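Local structure of glutathione transferase o1 (Bombyx mori, 3RBT) at residues T164-G169 against M174-V179. The protein probably transfers glutathione to substrates and may reduce dehydroascorbate, as an Omega-class member of the glutathione transferase superfamily. Sequence-based numbering, arbitrary orientation.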
loop_
_atom_site.group_PDB
_atom_site.type_symbol
_atom_site.label_atom_id
_atom_site.label_comp_id
_atom_site.label_asym_id
_atom_site.label_seq_id
_atom_site.Cartn_x
_atom_site.Cartn_y
_atom_site.Cartn_z
ATOM N N THR A 164 -4.993 24.440 6.549
ATOM C CA THR A 164 -5.419 24.805 5.206
ATOM C C THR A 164 -6.864 24.367 4.985
ATOM O O THR A 164 -7.384 23.535 5.732
ATOM C CB THR A 164 -4.518 24.159 4.126
ATOM O OG1 THR A 164 -4.404 22.750 4.373
ATOM C CG2 THR A 164 -3.123 24.782 4.124
ATOM N N ASN A 165 -7.503 24.924 3.954
ATOM C CA ASN A 165 -8.859 24.526 3.574
ATOM C C ASN A 165 -8.980 23.047 3.197
ATOM O O ASN A 165 -10.011 22.421 3.437
ATOM C CB ASN A 165 -9.396 25.424 2.456
ATOM C CG ASN A 165 -9.585 26.866 2.914
ATOM O OD1 ASN A 165 -9.653 27.142 4.115
ATOM N ND2 ASN A 165 -9.665 27.791 1.961
ATOM N N TYR A 166 -7.921 22.494 2.612
ATOM C CA TYR A 166 -7.900 21.091 2.230
ATOM C C TYR A 166 -6.627 20.429 2.716
ATOM O O TYR A 166 -5.666 21.108 3.066
ATOM C CB TYR A 166 -7.979 20.942 0.713
ATOM C CG TYR A 166 -9.075 21.727 0.031
ATOM C CD1 TYR A 166 -10.309 21.137 -0.250
ATOM C CD2 TYR A 166 -8.864 23.048 -0.376
ATOM C CE1 TYR A 166 -11.320 21.851 -0.888
ATOM C CE2 TYR A 166 -9.869 23.770 -1.017
ATOM C CZ TYR A 166 -11.091 23.165 -1.269
ATOM O OH TYR A 166 -12.079 23.868 -1.917
ATOM N N PHE A 167 -6.607 19.096 2.688
ATOM C CA PHE A 167 -5.399 18.342 3.007
ATOM C C PHE A 167 -4.268 18.672 2.028
ATOM O O PHE A 167 -3.096 18.691 2.411
ATOM C CB PHE A 167 -5.701 16.835 3.068
ATOM C CG PHE A 167 -6.552 16.452 4.247
ATOM C CD1 PHE A 167 -7.936 16.376 4.130
ATOM C CD2 PHE A 167 -5.969 16.214 5.490
ATOM C CE1 PHE A 167 -8.729 16.046 5.236
ATOM C CE2 PHE A 167 -6.746 15.891 6.601
ATOM C CZ PHE A 167 -8.132 15.805 6.473
ATOM N N GLY A 168 -4.636 18.970 0.782
ATOM C CA GLY A 168 -3.675 19.372 -0.248
ATOM C C GLY A 168 -3.197 20.816 -0.192
ATOM O O GLY A 168 -2.322 21.212 -0.958
ATOM N N GLY A 169 -3.753 21.609 0.720
ATOM C CA GLY A 169 -3.399 23.021 0.812
ATOM C C GLY A 169 -4.575 23.902 0.468
ATOM O O GLY A 169 -5.684 23.661 0.936
ATOM N N MET A 174 -4.159 14.955 -3.740
ATOM C CA MET A 174 -4.389 13.513 -3.781
ATOM C C MET A 174 -5.130 12.955 -2.553
ATOM O O MET A 174 -6.063 12.166 -2.698
ATOM C CB MET A 174 -3.067 12.756 -3.969
ATOM C CG MET A 174 -3.248 11.247 -4.140
ATOM S SD MET A 174 -4.169 10.851 -5.652
ATOM C CE MET A 174 -2.840 10.796 -6.862
ATOM N N LEU A 175 -4.710 13.340 -1.351
ATOM C CA LEU A 175 -5.369 12.834 -0.138
ATOM C C LEU A 175 -6.874 13.188 -0.107
ATOM O O LEU A 175 -7.715 12.316 0.132
ATOM C CB LEU A 175 -4.646 13.307 1.132
ATOM C CG LEU A 175 -5.186 12.807 2.480
ATOM C CD1 LEU A 175 -5.172 11.257 2.576
ATOM C CD2 LEU A 175 -4.423 13.430 3.643
ATOM N N ASP A 176 -7.208 14.448 -0.380
ATOM C CA ASP A 176 -8.609 14.868 -0.473
ATOM C C ASP A 176 -9.477 13.957 -1.351
ATOM O O ASP A 176 -10.526 13.496 -0.913
ATOM C CB ASP A 176 -8.692 16.312 -0.959
ATOM C CG ASP A 176 -7.971 17.260 -0.040
ATOM O OD1 ASP A 176 -8.549 17.647 1.004
ATOM O OD2 ASP A 176 -6.813 17.604 -0.357
ATOM N N TYR A 177 -9.038 13.695 -2.578
ATOM C CA TYR A 177 -9.822 12.875 -3.501
ATOM C C TYR A 177 -9.806 11.379 -3.148
ATOM O O TYR A 177 -10.801 10.689 -3.376
ATOM C CB TYR A 177 -9.372 13.084 -4.950
ATOM C CG TYR A 177 -9.668 14.468 -5.511
ATOM C CD1 TYR A 177 -8.644 15.281 -5.992
ATOM C CD2 TYR A 177 -10.973 14.952 -5.573
ATOM C CE1 TYR A 177 -8.915 16.541 -6.517
ATOM C CE2 TYR A 177 -11.249 16.206 -6.098
ATOM C CZ TYR A 177 -10.218 16.997 -6.558
ATOM O OH TYR A 177 -10.502 18.245 -7.072
ATOM N N MET A 178 -8.688 10.887 -2.606
ATOM C CA MET A 178 -8.583 9.482 -2.185
ATOM C C MET A 178 -9.603 9.141 -1.099
ATOM O O MET A 178 -10.146 8.043 -1.059
ATOM C CB MET A 178 -7.170 9.157 -1.667
ATOM C CG MET A 178 -6.071 9.065 -2.750
ATOM S SD MET A 178 -6.502 8.078 -4.196
ATOM C CE MET A 178 -6.059 6.443 -3.665
ATOM N N VAL A 179 -9.856 10.110 -0.233
ATOM C CA VAL A 179 -10.669 9.950 0.958
ATOM C C VAL A 179 -12.157 10.251 0.689
ATOM O O VAL A 179 -13.050 9.677 1.337
ATOM C CB VAL A 179 -10.066 10.875 2.061
ATOM C CG1 VAL A 179 -11.089 11.594 2.851
ATOM C CG2 VAL A 179 -9.065 10.101 2.936
#
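The carboxylate of D176 receives two successive backbone amides of the loop, a compact example of how one buried acid can fix a turn against a helix. F167 N reaches D176 OD1 at 3.0 Å with an N-H...O angle of 148°, while G168 N reaches D176 OD2 at 2.8 Å, bent to 137°. Each oxygen offers its syn lone pair, which sets the two N-H groups side by side across the carboxylate's open end. These donors occupy the two central positions of the type I turn Y166-G169, which closes with G169 N to Y166 O. The F167 ring edge at CD1 lies in plane with D176 OD1 at 3.4 Å. Two further donors, W210 NE1 to OD1 and G173 N to OD2, bring the grip to four bonds, which probably stabilises the ionised form. The bond from G173, just ahead of helix 174-186, is the aspartate half of the capping box known at this point in the C-terminal domain of glutathione transferases; glycine offers no side chain for the reciprocal half. Replacing D176 by an alanine is likely to leave all four N-H groups without their acceptor and the loop less firmly held to the helix. Apolar packing joins F167 CD2 to L175 CD2 at 3.7 Å: L175 CG lies anti to the backbone N (chi1 -178°), and chi2 then turns that methyl onto F167, whose ring also packs edge-to-face with W210.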